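PDB 2QWW: transcriptional regulator, MarR family from Listeria monocytogenes str. 4b, which represses transcription as a MarR-family multiple antibiotic-resistance repressor, probably binding operator DNA as a homodimer through winged helix-turn-helix domains. Local coordinates for the interface of chains A and B. Residues are numbered along the deposited sequence; one frame, centred on the assembly and turned at random. Chains: chain A/B, Transcriptional regulator, MarR family.

Contact 1 and contact 2 lie about 17 Å apart, measured between the centres of their C-alpha atoms, and share two elements: helix 8-37 of chain A and helix 133-150 of chain B. Contact 2 takes the start of both helices and adds B:Phe128 from helix 118-129; contact 1 lies further along both, at the C-terminal end of the chain B helix and the residue just after it. The two helices therefore run alongside in the same general sense. Two-fold symmetry repeats both contacts with the chains exchanged, consistent with the dimer typical of MarR proteins.

Contact 1: the interface of chains A and B. Residues chain A 18, 21-22, 24-25; chain B 147, 150-151.
A:Ile25 packs against B:Leu150 at the apolar centre of this patch, where the last turn of helix 133-150 in chain B lies on helix 8-37 of chain A. This is a helix-on-helix part of the MarR dimerisation region, formed by terminal helices. The isoleucine uses both its branches: the delta-methyl CD1 sits 3.8 Å from B:Leu150 CB, while CG2 faces the leucine methyl CD1. The two side chains cross obliquely. A:Ile25 CD1 also touches the aliphatic chain of B:Lys151 at CG, 4.0 Å away and at about a right angle, and so lies against two consecutive residues of the partner.

Towards the start of the chain A helix, A:Ile22 brings its CG1 against the CB of B:Glu147, and the CG2 methyl of A:Thr18 also touches that CB, at 4.0 Å. Both carbons meet the base of the glutamate from the chain A side, while its outer end belongs to the polar rim. With CG swung away from its own backbone N (chi1 -173°) and the chain extended beyond it, B:Glu147 carries its carboxylate across to A:Ser21. There the serine hydroxyl OG donates a hydrogen bond of 2.6 Å to B:Glu147 OE2, arriving from above the carboxylate plane, 36° out of it.

On the opposite face of that plane, B:Lys151 NZ bonds to B:Glu147 OE2 at 3.1 Å, a salt bridge within chain B. The oxygen is thus gripped by a hydroxyl of one subunit and the lysine amino group NZ of the other, which probably steadies its negative charge and fixes the carboxylate's rotation. A:Arg24, bent at chi3 (42°), has its NH2 4.7 Å from both B:Glu147 OE2 and B:Lys151 NZ, so any net electrostatic effect is probably small. At the outermost edge, B:Lys151 CE lies in the guanidinium plane of A:Arg24, 3.9 Å from NH2.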
loop_
_atom_site.group_PDB
_atom_site.type_symbol
_atom_site.label_atom_id
_atom_site.label_comp_id
_atom_site.label_asym_id
_atom_site.label_seq_id
_atom_site.Cartn_x
_atom_site.Cartn_y
_atom_site.Cartn_z
ATOM N N THR A 18 -2.573 4.029 -14.110
ATOM C CA THR A 18 -3.812 3.262 -14.017
ATOM C C THR A 18 -3.732 2.286 -12.870
ATOM O O THR A 18 -4.665 2.186 -12.087
ATOM C CB THR A 18 -4.137 2.517 -15.316
ATOM O OG1 THR A 18 -4.183 3.444 -16.398
ATOM C CG2 THR A 18 -5.473 1.847 -15.225
ATOM N N SER A 21 -4.049 4.155 -9.653
ATOM C CA SER A 21 -5.430 4.564 -9.454
ATOM C C SER A 21 -6.333 3.414 -8.978
ATOM O O SER A 21 -7.197 3.602 -8.116
ATOM C CB SER A 21 -5.975 5.135 -10.741
ATOM O OG SER A 21 -7.350 5.396 -10.599
ATOM N N ILE A 22 -6.133 2.228 -9.544
ATOM C CA ILE A 22 -6.877 1.025 -9.133
ATOM C C ILE A 22 -6.519 0.628 -7.682
ATOM O O ILE A 22 -7.364 0.106 -6.935
ATOM C CB ILE A 22 -6.595 -0.168 -10.108
ATOM C CG1 ILE A 22 -7.280 0.087 -11.455
ATOM C CG2 ILE A 22 -7.091 -1.487 -9.520
ATOM C CD1 ILE A 22 -6.939 -0.917 -12.551
ATOM N N ARG A 24 -5.561 2.791 -5.445
ATOM C CA ARG A 24 -6.191 3.833 -4.650
ATOM C C ARG A 24 -7.665 3.477 -4.372
ATOM O O ARG A 24 -8.149 3.641 -3.255
ATOM C CB ARG A 24 -6.056 5.191 -5.361
ATOM C CG ARG A 24 -6.648 6.371 -4.598
ATOM C CD ARG A 24 -6.544 7.701 -5.335
ATOM N NE ARG A 24 -6.839 7.612 -6.770
ATOM C CZ ARG A 24 -8.049 7.454 -7.312
ATOM N NH1 ARG A 24 -9.145 7.323 -6.558
ATOM N NH2 ARG A 24 -8.157 7.404 -8.639
ATOM N N ILE A 25 -8.360 2.954 -5.384
ATOM C CA ILE A 25 -9.759 2.537 -5.244
ATOM C C ILE A 25 -9.869 1.291 -4.387
ATOM O O ILE A 25 -10.803 1.152 -3.602
ATOM C CB ILE A 25 -10.398 2.272 -6.626
ATOM C CG1 ILE A 25 -10.569 3.606 -7.363
ATOM C CG2 ILE A 25 -11.741 1.526 -6.497
ATOM C CD1 ILE A 25 -10.857 3.454 -8.827
ATOM N N GLU B 147 -10.450 0.651 -14.314
ATOM C CA GLU B 147 -10.367 1.866 -13.523
ATOM C C GLU B 147 -11.623 2.715 -13.670
ATOM O O GLU B 147 -12.217 3.114 -12.676
ATOM C CB GLU B 147 -9.185 2.718 -13.972
ATOM C CG GLU B 147 -8.920 3.927 -13.076
ATOM C CD GLU B 147 -8.087 5.001 -13.751
ATOM O OE1 GLU B 147 -7.693 4.815 -14.923
ATOM O OE2 GLU B 147 -7.824 6.039 -13.109
ATOM N N LEU B 150 -14.695 1.181 -12.244
ATOM C CA LEU B 150 -14.627 1.242 -10.789
ATOM C C LEU B 150 -15.016 2.624 -10.297
ATOM O O LEU B 150 -15.720 2.741 -9.301
ATOM C CB LEU B 150 -13.235 0.888 -10.262
ATOM C CG LEU B 150 -12.809 -0.581 -10.182
ATOM C CD1 LEU B 150 -11.368 -0.666 -9.757
ATOM C CD2 LEU B 150 -13.648 -1.366 -9.208
ATOM N N LYS B 151 -14.576 3.668 -11.002
ATOM C CA LYS B 151 -14.888 5.044 -10.603
ATOM C C LYS B 151 -16.382 5.389 -10.610
ATOM O O LYS B 151 -16.764 6.448 -10.121
ATOM C CB LYS B 151 -14.099 6.071 -11.431
ATOM C CG LYS B 151 -12.622 6.166 -11.097
ATOM C CD LYS B 151 -11.980 7.221 -11.984
ATOM C CE LYS B 151 -10.521 7.469 -11.712
ATOM N NZ LYS B 151 -9.965 8.329 -12.831
#

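Contact 2: the interface of chains A and B. Residues chain A 8, 11-12, 15; chain B 128, 136, 140.
A:Ile12 lies over one face of the B:Phe128 ring, a CH-pi contact in the MarR-family dimerisation region, where the start of helix 8-37 in one subunit meets helices 118-129 and 133-150 of the other. The methylene CG1 does the touching, 4.0 Å from the ring centroid and displaced towards the rim, beside CE2. The two side chains lie alongside, pointing opposite ways, and the flank of the aliphatic chain rests on the aromatic surface.

Two further chain A residues approach the ring at its edge, in its plane. A:Asn11 presents its CB at 3.9 Å from B:Phe128 CE2, and A:Leu15 brings its methyl CD2 to 4.0 Å from B:Phe128 CE1. The phenylalanine is therefore bordered on a face and along its rim by one stretch of the chain A helix. Near CD2 of the ring stands the carboxylate oxygen OD2 of A:Asp8, with the carboxylate plane turned 79° from that of the ring, a looser contact at the helix start.

A:Leu15 also reaches helix 133-150 of chain B. Its CB meets the delta-methyl CD1 of B:Ile140 at 3.5 Å, a tight fit for two carbons, and the leucine methyl CD1 touches the same atom. The side chains cross on a slant. B:Ile140 CD1 also lies 3.5 Å from the backbone carbonyl oxygen of A:Asn11, which places the methyl against the main chain between successive turns of the helix. With CG opposite the backbone N (chi1 -176°) the leucine reaches over to chain B, and chi2 of 63° parts the methyls, CD2 to the phenylalanine and CD1 to the isoleucine.

Behind the ring, within chain B, B:Ile136 supports the face opposite A:Ile12: its CG1 stands 4.1 Å above the plane of the B:Phe128 ring, towards the rim. The aromatic group is consequently sandwiched between isoleucines of different subunits, while the CG2 methyl of B:Ile136 faces the amide ND2 of A:Asn11 more distantly.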
loop_
_atom_site.group_PDB
_atom_site.type_symbol
_atom_site.label_atom_id
_atom_site.label_comp_id
_atom_site.label_asym_id
_atom_site.label_seq_id
_atom_site.Cartn_x
_atom_site.Cartn_y
_atom_site.Cartn_z
ATOM N N ASP A 8 6.777 4.530 -26.000
ATOM C CA ASP A 8 6.798 3.545 -24.900
ATOM C C ASP A 8 6.807 4.188 -23.533
ATOM O O ASP A 8 6.162 3.698 -22.618
ATOM C CB ASP A 8 7.944 2.535 -25.034
ATOM C CG ASP A 8 7.587 1.373 -25.958
ATOM O OD1 ASP A 8 6.732 1.556 -26.855
ATOM O OD2 ASP A 8 8.156 0.273 -25.786
ATOM N N ASN A 11 3.330 5.128 -22.747
ATOM C CA ASN A 11 2.541 3.949 -22.401
ATOM C C ASN A 11 2.852 3.385 -21.013
ATOM O O ASN A 11 1.952 2.904 -20.321
ATOM C CB ASN A 11 2.706 2.864 -23.469
ATOM C CG ASN A 11 1.988 3.205 -24.766
ATOM O OD1 ASN A 11 0.921 3.832 -24.764
ATOM N ND2 ASN A 11 2.558 2.769 -25.881
ATOM N N ILE A 12 4.118 3.423 -20.613
ATOM C CA ILE A 12 4.524 2.979 -19.276
ATOM C C ILE A 12 3.848 3.883 -18.259
ATOM O O ILE A 12 3.215 3.403 -17.336
ATOM C CB ILE A 12 6.080 2.966 -19.104
ATOM C CG1 ILE A 12 6.693 1.854 -19.954
ATOM C CG2 ILE A 12 6.490 2.749 -17.632
ATOM C CD1 ILE A 12 8.207 1.901 -20.065
ATOM N N LEU A 15 0.125 3.142 -17.941
ATOM C CA LEU A 15 -0.110 1.899 -17.223
ATOM C C LEU A 15 0.115 2.114 -15.728
ATOM O O LEU A 15 -0.740 1.782 -14.921
ATOM C CB LEU A 15 0.804 0.784 -17.747
ATOM C CG LEU A 15 0.605 -0.614 -17.143
ATOM C CD1 LEU A 15 -0.793 -1.143 -17.456
ATOM C CD2 LEU A 15 1.681 -1.563 -17.646
ATOM N N PHE B 128 8.038 -4.561 -21.249
ATOM C CA PHE B 128 7.545 -4.178 -22.572
ATOM C C PHE B 128 8.319 -4.810 -23.736
ATOM O O PHE B 128 7.729 -5.115 -24.772
ATOM C CB PHE B 128 7.499 -2.637 -22.678
ATOM C CG PHE B 128 6.240 -2.015 -22.093
ATOM C CD1 PHE B 128 5.608 -2.549 -20.972
ATOM C CD2 PHE B 128 5.706 -0.874 -22.649
ATOM C CE1 PHE B 128 4.457 -1.968 -20.462
ATOM C CE2 PHE B 128 4.574 -0.290 -22.126
ATOM C CZ PHE B 128 3.943 -0.844 -21.039
ATOM N N ILE B 136 0.557 -4.612 -25.336
ATOM C CA ILE B 136 0.769 -3.360 -24.665
ATOM C C ILE B 136 -0.505 -2.531 -24.828
ATOM O O ILE B 136 -1.081 -2.158 -23.833
ATOM C CB ILE B 136 1.978 -2.614 -25.209
ATOM C CG1 ILE B 136 3.295 -3.374 -24.886
ATOM C CG2 ILE B 136 2.052 -1.231 -24.576
ATOM C CD1 ILE B 136 4.557 -2.818 -25.633
ATOM N N ILE B 140 -3.167 -1.655 -21.633
ATOM C CA ILE B 140 -3.498 -0.304 -21.241
ATOM C C ILE B 140 -4.987 -0.058 -21.299
ATOM O O ILE B 140 -5.558 0.507 -20.386
ATOM C CB ILE B 140 -2.859 0.728 -22.179
ATOM C CG1 ILE B 140 -1.334 0.611 -22.184
ATOM C CG2 ILE B 140 -3.326 2.152 -21.827
ATOM C CD1 ILE B 140 -0.707 0.680 -20.872
#